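Local structure of N-acetylglucosamine-6-phosphate deacetylase (Thermotoga maritima, 1O12) at residues A138-H143 with G282-V286; A68-N72 with A92-T97; P129-K133 with T163-I168; K103-A109 with E154-A159. The protein probably removes the acetyl group from N-acetylglucosamine 6-phosphate by hydrolysis, with one divalent metal ion bound per subunit. One frame throughout, in Å; residues are numbered along the deposited sequence.

Contact 1: residues A138-H143 with G282-V286; sequences AHSEKH and GDLVV
Ala138 and Leu284 meet beside the metal site of this amidohydrolase barrel. Ala138 lies in the loop after strand 121-127 and is a predicted substrate-binding residue. Leu284 comes just before strand 285-289 of a small antiparallel sheet. The methyl CD1 of Leu284 does the touching. It rests 3.3 Å from Ala138 O and 3.8 Å from Ser140 N, so it packs on backbone rather than on another side chain. CG of Leu284 stands opposite the carbonyl carbon (chi1 -68°), and the extended chain carries CD1 onto the loop.

The polar part is formed by Asp283. His143 NE2 gives a weak hydrogen bond to Asp283 OD2, 3.4 Å long but almost straight at 173°. The oxygen sits at the edge of the imidazole, in its plane. The carboxylate itself is turned away from that plane by about 48°. Lys142 crosses Asp283 at about a right angle. Its NZ is 3.7 Å from Asp283 CB and bonds to Ser140 OG at 3.0 Å. The loop is also tied by His143 N to Ser140 O at 3.1 Å. Lys142 CG lies over one face of the His143 ring.

His139 points the other way. Its NE2 bonds to Glu127, an iron ligand, and its ND1 takes the N-H of Ser96.

Lys142 NZ stays 4.4 Å from Asp283 OD2, beyond a salt bridge. The polar side thus offers one weak bond and a distant lysine charge, which probably adds only mild attraction. More surface is buried on Leu284, against the loop backbone, than on any other residue here.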
loop_
_atom_site.group_PDB
_atom_site.type_symbol
_atom_site.label_atom_id
_atom_site.label_comp_id
_atom_site.label_asym_id
_atom_site.label_seq_id
_atom_site.Cartn_x
_atom_site.Cartn_y
_atom_site.Cartn_z
ATOM N N ALA A 138 -10.859 -16.759 -16.045
ATOM C CA ALA A 138 -10.779 -18.212 -15.937
ATOM C C ALA A 138 -12.068 -18.882 -15.465
ATOM O O ALA A 138 -12.156 -20.108 -15.456
ATOM C CB ALA A 138 -9.622 -18.608 -15.026
ATOM N N HIS A 139 -13.064 -18.107 -15.060
ATOM C CA HIS A 139 -14.324 -18.720 -14.647
ATOM C C HIS A 139 -15.237 -18.737 -15.877
ATOM O O HIS A 139 -15.202 -17.812 -16.697
ATOM C CB HIS A 139 -14.984 -17.930 -13.499
ATOM C CG HIS A 139 -14.483 -18.299 -12.132
ATOM N ND1 HIS A 139 -14.999 -19.350 -11.406
ATOM C CD2 HIS A 139 -13.501 -17.765 -11.366
ATOM C CE1 HIS A 139 -14.359 -19.446 -10.254
ATOM N NE2 HIS A 139 -13.445 -18.495 -10.206
ATOM N N SER A 140 -16.027 -19.796 -16.028
ATOM C CA SER A 140 -16.946 -19.885 -17.160
ATOM C C SER A 140 -18.063 -18.851 -16.990
ATOM O O SER A 140 -18.868 -18.919 -16.046
ATOM C CB SER A 140 -17.540 -21.284 -17.250
ATOM O OG SER A 140 -18.005 -21.508 -18.558
ATOM N N GLU A 141 -18.112 -17.890 -17.903
ATOM C CA GLU A 141 -19.105 -16.823 -17.813
ATOM C C GLU A 141 -20.529 -17.344 -17.772
ATOM O O GLU A 141 -21.403 -16.739 -17.124
ATOM C CB GLU A 141 -18.947 -15.834 -18.977
ATOM C CG GLU A 141 -19.752 -14.543 -18.811
ATOM C CD GLU A 141 -19.271 -13.425 -19.732
ATOM O OE1 GLU A 141 -18.040 -13.284 -19.913
ATOM O OE2 GLU A 141 -20.116 -12.674 -20.264
ATOM N N LYS A 142 -20.768 -18.471 -18.435
ATOM C CA LYS A 142 -22.116 -19.023 -18.463
ATOM C C LYS A 142 -22.682 -19.427 -17.097
ATOM O O LYS A 142 -23.875 -19.298 -16.875
ATOM C CB LYS A 142 -22.206 -20.203 -19.454
ATOM C CG LYS A 142 -21.199 -21.329 -19.262
ATOM C CD LYS A 142 -21.523 -22.513 -20.187
ATOM C CE LYS A 142 -20.457 -23.620 -20.112
ATOM N NZ LYS A 142 -19.131 -23.219 -20.722
ATOM N N HIS A 143 -21.836 -19.891 -16.181
ATOM C CA HIS A 143 -22.303 -20.313 -14.851
ATOM C C HIS A 143 -22.424 -19.173 -13.827
ATOM O O HIS A 143 -23.161 -19.290 -12.858
ATOM C CB HIS A 143 -21.391 -21.416 -14.295
ATOM C CG HIS A 143 -21.378 -22.670 -15.120
ATOM N ND1 HIS A 143 -22.518 -23.407 -15.379
ATOM C CD2 HIS A 143 -20.353 -23.359 -15.683
ATOM C CE1 HIS A 143 -22.193 -24.497 -16.055
ATOM N NE2 HIS A 143 -20.885 -24.493 -16.253
ATOM N N GLY A 282 -12.837 -26.659 -15.245
ATOM C CA GLY A 282 -14.284 -26.595 -15.346
ATOM C C GLY A 282 -14.592 -26.865 -16.814
ATOM O O GLY A 282 -14.250 -27.930 -17.333
ATOM N N ASP A 283 -15.214 -25.908 -17.498
ATOM C CA ASP A 283 -15.522 -26.070 -18.920
ATOM C C ASP A 283 -14.749 -25.034 -19.753
ATOM O O ASP A 283 -15.357 -24.242 -20.478
ATOM C CB ASP A 283 -17.039 -25.904 -19.163
ATOM C CG ASP A 283 -17.878 -26.981 -18.457
ATOM O OD1 ASP A 283 -17.378 -28.133 -18.330
ATOM O OD2 ASP A 283 -19.036 -26.678 -18.050
ATOM N N LEU A 284 -13.418 -25.046 -19.654
ATOM C CA LEU A 284 -12.557 -24.089 -20.368
ATOM C C LEU A 284 -11.181 -24.678 -20.625
ATOM O O LEU A 284 -10.587 -25.258 -19.720
ATOM C CB LEU A 284 -12.373 -22.811 -19.543
ATOM C CG LEU A 284 -13.609 -21.940 -19.368
ATOM C CD1 LEU A 284 -13.320 -20.757 -18.442
ATOM C CD2 LEU A 284 -14.048 -21.465 -20.740
ATOM N N VAL A 285 -10.660 -24.505 -21.841
ATOM C CA VAL A 285 -9.335 -25.039 -22.177
ATOM C C VAL A 285 -8.211 -24.154 -21.618
ATOM O O VAL A 285 -8.298 -22.922 -21.621
ATOM C CB VAL A 285 -9.165 -25.211 -23.720
ATOM C CG1 VAL A 285 -7.729 -25.579 -24.052
ATOM C CG2 VAL A 285 -10.095 -26.315 -24.225
ATOM N N VAL A 286 -7.157 -24.806 -21.139
ATOM C CA VAL A 286 -6.021 -24.121 -20.549
ATOM C C VAL A 286 -4.736 -24.692 -21.127
ATOM O O VAL A 286 -4.618 -25.901 -21.315
ATOM C CB VAL A 286 -6.007 -24.322 -19.010
ATOM C CG1 VAL A 286 -5.035 -23.387 -18.368
ATOM C CG2 VAL A 286 -7.385 -24.089 -18.447
#

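Contact 2: residues A68-N72 with A92-T97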
loop_
_atom_site.group_PDB
_atom_site.type_symbol
_atom_site.label_atom_id
_atom_site.label_comp_id
_atom_site.label_asym_id
_atom_site.label_seq_id
_atom_site.Cartn_x
_atom_site.Cartn_y
_atom_site.Cartn_z
ATOM N N ALA A 68 -5.441 -34.848 -10.143
ATOM C CA ALA A 68 -6.708 -34.871 -9.391
ATOM C C ALA A 68 -7.407 -33.516 -9.367
ATOM O O ALA A 68 -6.759 -32.493 -9.183
ATOM C CB ALA A 68 -6.441 -35.333 -7.975
ATOM N N ASP A 69 -8.720 -33.501 -9.558
ATOM C CA ASP A 69 -9.477 -32.251 -9.539
ATOM C C ASP A 69 -10.586 -32.365 -8.518
ATOM O O ASP A 69 -10.989 -33.457 -8.124
ATOM C CB ASP A 69 -10.203 -31.953 -10.856
ATOM C CG ASP A 69 -9.469 -32.435 -12.074
ATOM O OD1 ASP A 69 -9.017 -31.560 -12.861
ATOM O OD2 ASP A 69 -9.364 -33.681 -12.260
ATOM N N THR A 70 -11.114 -31.209 -8.150
ATOM C CA THR A 70 -12.209 -31.121 -7.220
ATOM C C THR A 70 -13.500 -31.343 -8.033
ATOM O O THR A 70 -14.519 -31.804 -7.500
ATOM C CB THR A 70 -12.183 -29.729 -6.535
ATOM O OG1 THR A 70 -11.039 -29.665 -5.678
ATOM C CG2 THR A 70 -13.450 -29.459 -5.728
HETATM N N MSE A 71 -13.451 -31.039 -9.328
HETATM C CA MSE A 71 -14.627 -31.224 -10.169
HETATM C C MSE A 71 -14.990 -32.709 -10.322
HETATM O O MSE A 71 -16.161 -33.054 -10.492
HETATM C CB MSE A 71 -14.430 -30.562 -11.545
HETATM C CG MSE A 71 -14.379 -29.020 -11.512
HETATM SE SE MSE A 71 -15.663 -28.075 -10.292
HETATM C CE MSE A 71 -17.135 -27.717 -11.531
ATOM N N ASN A 72 -13.993 -33.587 -10.238
ATOM C CA ASN A 72 -14.223 -35.027 -10.344
ATOM C C ASN A 72 -14.188 -35.688 -8.961
ATOM O O ASN A 72 -14.317 -36.898 -8.831
ATOM C CB ASN A 72 -13.189 -35.646 -11.298
ATOM C CG ASN A 72 -13.325 -35.098 -12.748
ATOM O OD1 ASN A 72 -14.319 -35.378 -13.449
ATOM N ND2 ASN A 72 -12.341 -34.305 -13.186
ATOM N N ALA A 92 -10.963 -28.329 -0.840
ATOM C CA ALA A 92 -11.088 -28.650 -2.260
ATOM C C ALA A 92 -11.932 -27.503 -2.796
ATOM O O ALA A 92 -13.060 -27.316 -2.399
ATOM C CB ALA A 92 -11.801 -29.979 -2.425
ATOM N N THR A 93 -11.363 -26.727 -3.696
ATOM C CA THR A 93 -12.005 -25.538 -4.226
ATOM C C THR A 93 -12.630 -25.741 -5.581
ATOM O O THR A 93 -12.034 -26.331 -6.472
ATOM C CB THR A 93 -10.961 -24.391 -4.294
ATOM O OG1 THR A 93 -10.202 -24.400 -3.076
ATOM C CG2 THR A 93 -11.632 -23.022 -4.465
ATOM N N THR A 94 -13.836 -25.229 -5.739
ATOM C CA THR A 94 -14.546 -25.358 -7.000
ATOM C C THR A 94 -14.346 -24.110 -7.841
ATOM O O THR A 94 -13.684 -23.155 -7.426
ATOM C CB THR A 94 -16.044 -25.491 -6.741
ATOM O OG1 THR A 94 -16.498 -24.332 -6.020
ATOM C CG2 THR A 94 -16.336 -26.736 -5.906
ATOM N N VAL A 95 -14.901 -24.131 -9.045
ATOM C CA VAL A 95 -14.876 -22.955 -9.905
ATOM C C VAL A 95 -16.363 -22.703 -10.202
ATOM O O VAL A 95 -17.204 -23.463 -9.735
ATOM C CB VAL A 95 -14.089 -23.205 -11.205
ATOM C CG1 VAL A 95 -12.617 -23.290 -10.892
ATOM C CG2 VAL A 95 -14.559 -24.479 -11.875
ATOM N N SER A 96 -16.703 -21.642 -10.930
ATOM C CA SER A 96 -18.108 -21.392 -11.252
ATOM C C SER A 96 -18.676 -22.610 -11.994
ATOM O O SER A 96 -18.038 -23.178 -12.894
ATOM C CB SER A 96 -18.258 -20.144 -12.113
ATOM O OG SER A 96 -17.936 -18.991 -11.358
ATOM N N THR A 97 -19.878 -23.011 -11.597
ATOM C CA THR A 97 -20.489 -24.175 -12.201
ATOM C C THR A 97 -21.997 -24.231 -11.941
ATOM O O THR A 97 -22.591 -23.264 -11.461
ATOM C CB THR A 97 -19.771 -25.456 -11.670
ATOM O OG1 THR A 97 -20.080 -26.566 -12.526
ATOM C CG2 THR A 97 -20.175 -25.752 -10.199
#
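Thr70 stands against the end of barrel strand 87-93, and each atom of its side chain meets that strand. CB is 3.4 Å from Thr93 O. From there the chain forks. The hydroxyl OG1 lies beside the backbone N (chi1 -69°). This brings OG1 to 3.4 Å from Ala92 CB, while its hydrogen bond goes to His63 O in strand 61-65. The methyl CG2 is the other prong. CG2 lies nearest Thr93 O, at 3.5 Å, with Ala92 CB and Thr94 CG2 close by. Met78 of helix 75-83 also packs on Thr70.

The selenomethionine Met71 carries the contact further along. Its chain bends at chi2 and chi3 and runs past Val95 at a slant. SE is 4.1 Å from Val95 CG2. The methyl CE then meets Thr97 tip to tip, 3.3 Å from OG1 and 3.5 Å from CB. Ile105 and Lys101 of helix 99-115 touch Met71 as well.

Without the hydroxyl and methyl of Thr70, as with an alanine here, His63 O is likely to lose this partner and a gap to open beside Ala92 CB and Thr94 CG2.

Thr70 and Met71 cover one side of the strand end and the loop after it, while Thr93 on the strand points away from them, close to the metal ligand Glu127. The two segments meet through methyl, selenium and carbonyl contacts. Their fit rests on shape, and the polar hydroxyl of Thr70 is satisfied by a third segment.

Contact 3: residues P129-K133 with T163-I168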
loop_
_atom_site.group_PDB
_atom_site.type_symbol
_atom_site.label_atom_id
_atom_site.label_comp_id
_atom_site.label_asym_id
_atom_site.label_seq_id
_atom_site.Cartn_x
_atom_site.Cartn_y
_atom_site.Cartn_z
ATOM N N PRO A 129 -20.223 -19.392 -7.953
ATOM C CA PRO A 129 -20.504 -18.597 -9.151
ATOM C C PRO A 129 -21.024 -17.179 -8.909
ATOM O O PRO A 129 -21.362 -16.488 -9.868
ATOM C CB PRO A 129 -21.534 -19.452 -9.869
ATOM C CG PRO A 129 -22.409 -19.908 -8.673
ATOM C CD PRO A 129 -21.383 -20.231 -7.585
ATOM N N TYR A 130 -21.103 -16.744 -7.656
ATOM C CA TYR A 130 -21.598 -15.401 -7.373
ATOM C C TYR A 130 -20.512 -14.317 -7.482
ATOM O O TYR A 130 -20.225 -13.553 -6.543
ATOM C CB TYR A 130 -22.254 -15.381 -5.999
ATOM C CG TYR A 130 -23.132 -16.580 -5.792
ATOM C CD1 TYR A 130 -24.223 -16.821 -6.633
ATOM C CD2 TYR A 130 -22.834 -17.523 -4.807
ATOM C CE1 TYR A 130 -24.988 -17.976 -6.508
ATOM C CE2 TYR A 130 -23.591 -18.682 -4.669
ATOM C CZ TYR A 130 -24.661 -18.910 -5.524
ATOM O OH TYR A 130 -25.355 -20.097 -5.436
ATOM N N ILE A 131 -19.920 -14.226 -8.659
ATOM C CA ILE A 131 -18.887 -13.256 -8.857
ATOM C C ILE A 131 -19.215 -12.304 -9.974
ATOM O O ILE A 131 -20.277 -12.385 -10.592
ATOM C CB ILE A 131 -17.522 -13.953 -9.109
ATOM C CG1 ILE A 131 -17.612 -14.923 -10.293
ATOM C CG2 ILE A 131 -17.095 -14.669 -7.834
ATOM C CD1 ILE A 131 -16.301 -15.691 -10.568
ATOM N N SER A 132 -18.290 -11.382 -10.205
ATOM C CA SER A 132 -18.416 -10.379 -11.248
ATOM C C SER A 132 -17.950 -10.968 -12.584
ATOM O O SER A 132 -16.889 -11.602 -12.662
ATOM C CB SER A 132 -17.549 -9.184 -10.875
ATOM O OG SER A 132 -17.276 -8.360 -11.980
ATOM N N LYS A 133 -18.745 -10.788 -13.635
ATOM C CA LYS A 133 -18.326 -11.289 -14.946
ATOM C C LYS A 133 -17.160 -10.428 -15.467
ATOM O O LYS A 133 -16.328 -10.908 -16.246
ATOM C CB LYS A 133 -19.492 -11.262 -15.944
ATOM C CG LYS A 133 -20.599 -12.287 -15.654
ATOM C CD LYS A 133 -21.871 -11.883 -16.363
ATOM C CE LYS A 133 -22.991 -12.863 -16.131
ATOM N NZ LYS A 133 -24.103 -12.604 -17.097
ATOM N N THR A 163 -16.197 -17.659 -2.037
ATOM C CA THR A 163 -15.698 -16.398 -2.595
ATOM C C THR A 163 -16.763 -15.702 -3.464
ATOM O O THR A 163 -17.222 -16.252 -4.475
ATOM C CB THR A 163 -14.437 -16.595 -3.451
ATOM O OG1 THR A 163 -13.371 -17.039 -2.621
ATOM C CG2 THR A 163 -14.030 -15.271 -4.114
ATOM N N PHE A 164 -17.123 -14.478 -3.074
ATOM C CA PHE A 164 -18.134 -13.684 -3.780
ATOM C C PHE A 164 -17.706 -12.233 -4.098
ATOM O O PHE A 164 -16.738 -11.689 -3.517
ATOM C CB PHE A 164 -19.401 -13.624 -2.941
ATOM C CG PHE A 164 -19.312 -12.647 -1.804
ATOM C CD1 PHE A 164 -19.996 -11.434 -1.862
ATOM C CD2 PHE A 164 -18.489 -12.912 -0.704
ATOM C CE1 PHE A 164 -19.863 -10.504 -0.850
ATOM C CE2 PHE A 164 -18.343 -11.976 0.328
ATOM C CZ PHE A 164 -19.030 -10.772 0.256
ATOM N N ALA A 165 -18.446 -11.612 -5.018
ATOM C CA ALA A 165 -18.196 -10.225 -5.398
ATOM C C ALA A 165 -19.296 -9.370 -4.752
ATOM O O ALA A 165 -20.425 -9.407 -5.185
ATOM C CB ALA A 165 -18.226 -10.097 -6.917
ATOM N N PRO A 166 -18.964 -8.580 -3.711
ATOM C CA PRO A 166 -19.913 -7.712 -2.979
ATOM C C PRO A 166 -20.886 -6.822 -3.787
ATOM O O PRO A 166 -21.956 -6.455 -3.290
ATOM C CB PRO A 166 -19.005 -6.866 -2.090
ATOM C CG PRO A 166 -17.824 -7.751 -1.876
ATOM C CD PRO A 166 -17.586 -8.339 -3.242
ATOM N N GLU A 167 -20.533 -6.477 -5.023
ATOM C CA GLU A 167 -21.409 -5.616 -5.812
ATOM C C GLU A 167 -22.475 -6.391 -6.599
ATOM O O GLU A 167 -23.427 -5.801 -7.131
ATOM C CB GLU A 167 -20.576 -4.746 -6.772
ATOM C CG GLU A 167 -20.085 -5.471 -8.007
ATOM C CD GLU A 167 -18.820 -6.292 -7.793
ATOM O OE1 GLU A 167 -18.467 -6.600 -6.622
ATOM O OE2 GLU A 167 -18.186 -6.643 -8.818
ATOM N N ILE A 168 -22.325 -7.707 -6.666
ATOM C CA ILE A 168 -23.263 -8.521 -7.414
ATOM C C ILE A 168 -24.659 -8.429 -6.803
ATOM O O ILE A 168 -24.831 -8.105 -5.626
ATOM C CB ILE A 168 -22.764 -10.004 -7.500
ATOM C CG1 ILE A 168 -23.348 -10.679 -8.735
ATOM C CG2 ILE A 168 -23.168 -10.787 -6.258
ATOM C CD1 ILE A 168 -22.815 -12.117 -8.997
HETATM O O HOH W 1 -19.600 -17.464 -5.016
#
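Ala165 N donates to Tyr130 O in the one direct hydrogen bond between the two segments, 3.0 Å long with an angle of 161° at the hydrogen. The donor lies in the carbonyl plane. Phe164 CA approaches the same oxygen with a CH...O contact. The CB of Ala165 then presses on the backbone of the loop, 3.5 Å from Ser132 N. Ile168 comes in alongside. Its CG1 is anti to the backbone N (chi1 -155°) and its chain is extended, which puts CD1 close against Ile131 O, at 3.0 Å. At the far end Glu167 OE2 reaches Ser132 CB at 3.3 Å. Ile131 points its CB away, but its CG2 still touches Thr163 O at 3.7 Å. A water joins the two backbones at the other end, accepting from Tyr130 N at 3.1 Å and donating to Thr163 O at 2.7 Å.

These segments follow or end neighbouring parallel strands of the amidohydrolase barrel, 121-127 and 159-164. Glu127, at the end of the first strand, is an iron ligand, and Ile131 packs near the ligand His188.

Two turns set the first shell. Tyr130 is the centre of an inverse gamma turn, and the peptide bond preceding Pro129 is cis. Pro129 CG lies above one face of the tyrosine ring, toward its rim. Ala165 to Ile168 form a type I turn, closed by Ile168 N to Ala165 O at 2.9 Å. Further out, Glu167 is held by Ser189 OG and Ile190 N. Tyr130 OH bonds to Glu151, and Thr163 OG1 bonds to both Thr208 and His125.

Contact 4: residues K103-A109 with E154-A159; sequences KEILRKA and EIDSPA
Leu106 is the tightly packed centre of this contact between helix 99-115 and the loop that leads into strand 159-164. It is buried. Its two methyls spread over different parts of the loop. CD1 reaches Glu154 O at 3.7 Å. CD2 packs on Ala159 CB at 4.0 Å and also faces Pro158 CG.

Pro158 comes back onto the helix. Its CG is 3.3 Å from Leu106 O and 4.0 Å from Ala109 CB, so CG packs against both the carbonyl of Leu106 and the methyl of Ala109. A cis peptide bond precedes this proline. The loop is tied by Ala159 N to Asp156 O at 2.7 Å, and Asp156 OD2 takes the N-H of Ser157 from above the carboxylate plane.

The other end is looser and partly exposed. Lys103 and Glu154 cross there at a slant. Their salt bridge, Lys103 NZ to Glu154 OE2, is long at 3.8 Å. The place of that carboxylate oxygen is doubtful, so the pairing is best read as a general attraction of charges. Glu154 would probably lose its nearby positive charge, and the cover of the long lysine chain, were a serine to stand at Lys103.

Further in, Val124 of strand 121-127 touches both Leu106 and Ala109, and Leu126 of that strand touches Ala159. This arrangement is characteristic of a TIM barrel. The helix that connects strands 87-93 and 121-127 lies on the outside of the barrel, and here it also packs on the entry to the next strand, 159-164.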
loop_
_atom_site.group_PDB
_atom_site.type_symbol
_atom_site.label_atom_id
_atom_site.label_comp_id
_atom_site.label_asym_id
_atom_site.label_seq_id
_atom_site.Cartn_x
_atom_site.Cartn_y
_atom_site.Cartn_z
ATOM N N LYS A 103 -24.059 -29.406 -5.764
ATOM C CA LYS A 103 -24.697 -30.351 -4.842
ATOM C C LYS A 103 -23.968 -31.678 -4.840
ATOM O O LYS A 103 -23.803 -32.282 -3.783
ATOM C CB LYS A 103 -26.164 -30.602 -5.206
ATOM C CG LYS A 103 -27.084 -29.371 -5.142
ATOM C CD LYS A 103 -28.469 -29.755 -4.578
ATOM C CE LYS A 103 -29.106 -30.942 -5.332
ATOM N NZ LYS A 103 -30.161 -31.704 -4.564
ATOM N N GLU A 104 -23.525 -32.119 -6.017
ATOM C CA GLU A 104 -22.807 -33.382 -6.142
ATOM C C GLU A 104 -21.412 -33.311 -5.517
ATOM O O GLU A 104 -20.943 -34.278 -4.910
ATOM C CB GLU A 104 -22.679 -33.797 -7.614
ATOM C CG GLU A 104 -21.984 -35.163 -7.837
ATOM C CD GLU A 104 -20.830 -35.100 -8.854
ATOM O OE1 GLU A 104 -20.086 -36.105 -9.016
ATOM O OE2 GLU A 104 -20.660 -34.039 -9.498
ATOM N N ILE A 105 -20.736 -32.176 -5.659
ATOM C CA ILE A 105 -19.408 -32.064 -5.080
ATOM C C ILE A 105 -19.515 -31.973 -3.551
ATOM O O ILE A 105 -18.736 -32.606 -2.831
ATOM C CB ILE A 105 -18.662 -30.869 -5.674
ATOM C CG1 ILE A 105 -18.306 -31.207 -7.124
ATOM C CG2 ILE A 105 -17.388 -30.583 -4.866
ATOM C CD1 ILE A 105 -17.973 -30.047 -7.978
ATOM N N LEU A 106 -20.499 -31.213 -3.060
ATOM C CA LEU A 106 -20.699 -31.105 -1.631
ATOM C C LEU A 106 -21.098 -32.487 -1.073
ATOM O O LEU A 106 -20.659 -32.886 0.006
ATOM C CB LEU A 106 -21.781 -30.066 -1.329
ATOM C CG LEU A 106 -21.353 -28.614 -1.569
ATOM C CD1 LEU A 106 -22.542 -27.680 -1.343
ATOM C CD2 LEU A 106 -20.180 -28.228 -0.620
ATOM N N ARG A 107 -21.893 -33.232 -1.838
ATOM C CA ARG A 107 -22.372 -34.535 -1.400
ATOM C C ARG A 107 -21.264 -35.579 -1.290
ATOM O O ARG A 107 -21.214 -36.336 -0.316
ATOM C CB ARG A 107 -23.473 -35.020 -2.353
ATOM C CG ARG A 107 -24.176 -36.301 -1.957
ATOM C CD ARG A 107 -25.356 -36.575 -2.906
ATOM N NE ARG A 107 -24.932 -36.679 -4.309
ATOM C CZ ARG A 107 -25.339 -35.869 -5.300
ATOM N NH1 ARG A 107 -26.203 -34.862 -5.073
ATOM N NH2 ARG A 107 -24.865 -36.067 -6.533
ATOM N N LYS A 108 -20.376 -35.622 -2.276
ATOM C CA LYS A 108 -19.287 -36.581 -2.242
ATOM C C LYS A 108 -18.210 -36.227 -1.214
ATOM O O LYS A 108 -17.539 -37.113 -0.655
ATOM C CB LYS A 108 -18.667 -36.706 -3.614
ATOM C CG LYS A 108 -19.555 -37.389 -4.646
ATOM C CD LYS A 108 -18.721 -37.626 -5.917
ATOM C CE LYS A 108 -19.524 -38.235 -7.053
ATOM N NZ LYS A 108 -18.607 -38.771 -8.112
ATOM N N ALA A 109 -18.029 -34.937 -0.959
ATOM C CA ALA A 109 -17.043 -34.532 0.027
ATOM C C ALA A 109 -17.603 -34.921 1.408
ATOM O O ALA A 109 -16.861 -35.411 2.279
ATOM C CB ALA A 109 -16.791 -33.011 -0.063
ATOM N N GLU A 154 -29.021 -24.707 -0.747
ATOM C CA GLU A 154 -28.209 -25.885 -1.008
ATOM C C GLU A 154 -26.775 -25.727 -0.478
ATOM O O GLU A 154 -25.987 -26.664 -0.541
ATOM C CB GLU A 154 -28.155 -26.175 -2.507
ATOM C CG GLU A 154 -29.488 -26.499 -3.142
ATOM C CD GLU A 154 -30.131 -27.723 -2.543
ATOM O OE1 GLU A 154 -31.355 -27.686 -2.347
ATOM O OE2 GLU A 154 -29.427 -28.728 -2.276
ATOM N N ILE A 155 -26.436 -24.562 0.065
ATOM C CA ILE A 155 -25.079 -24.327 0.556
ATOM C C ILE A 155 -24.971 -24.479 2.061
ATOM O O ILE A 155 -25.495 -23.659 2.814
ATOM C CB ILE A 155 -24.586 -22.920 0.181
ATOM C CG1 ILE A 155 -24.651 -22.734 -1.337
ATOM C CG2 ILE A 155 -23.191 -22.717 0.689
ATOM C CD1 ILE A 155 -24.298 -21.304 -1.823
ATOM N N ASP A 156 -24.260 -25.516 2.484
ATOM C CA ASP A 156 -24.084 -25.799 3.896
ATOM C C ASP A 156 -22.958 -26.836 4.016
ATOM O O ASP A 156 -22.316 -27.192 3.021
ATOM C CB ASP A 156 -25.406 -26.361 4.466
ATOM C CG ASP A 156 -25.495 -26.265 6.000
ATOM O OD1 ASP A 156 -26.621 -26.453 6.532
ATOM O OD2 ASP A 156 -24.459 -26.010 6.670
ATOM N N SER A 157 -22.728 -27.334 5.228
ATOM C CA SER A 157 -21.674 -28.317 5.437
ATOM C C SER A 157 -21.869 -29.335 4.339
ATOM O O SER A 157 -22.995 -29.755 4.085
ATOM C CB SER A 157 -21.816 -28.959 6.821
ATOM O OG SER A 157 -20.584 -29.502 7.252
ATOM N N PRO A 158 -20.778 -29.796 3.711
ATOM C CA PRO A 158 -19.390 -29.415 3.993
ATOM C C PRO A 158 -18.773 -28.163 3.331
ATOM O O PRO A 158 -17.563 -28.089 3.163
ATOM C CB PRO A 158 -18.622 -30.687 3.651
ATOM C CG PRO A 158 -19.344 -31.172 2.449
ATOM C CD PRO A 158 -20.823 -30.962 2.811
ATOM N N ALA A 159 -19.585 -27.191 2.945
ATOM C CA ALA A 159 -19.000 -25.973 2.397
ATOM C C ALA A 159 -18.325 -25.320 3.610
ATOM O O ALA A 159 -18.873 -25.351 4.718
ATOM C CB ALA A 159 -20.082 -25.054 1.845
#

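Overall arrangement
All four contacts lie within the amidohydrolase family region, on or around its barrel. Contact 2 closes first along the chain, before the others open. Contacts 1, 3 and 4 cross one another, since their segments alternate. Strands 87-93, 121-127 and 159-164 are parallel neighbours, and they link contacts 2, 3 and 4. The centre of contact 2 is about 12 Å from those of contacts 1 and 4, while contacts 1 and 4 are about 21 Å apart and do not touch. Contacts 1, 2 and 3 meet near the iron, where His139, Ser96 and Ile131 come together. Contact 4 lies on the outer, helical layer. The set runs from metal site to barrel exterior.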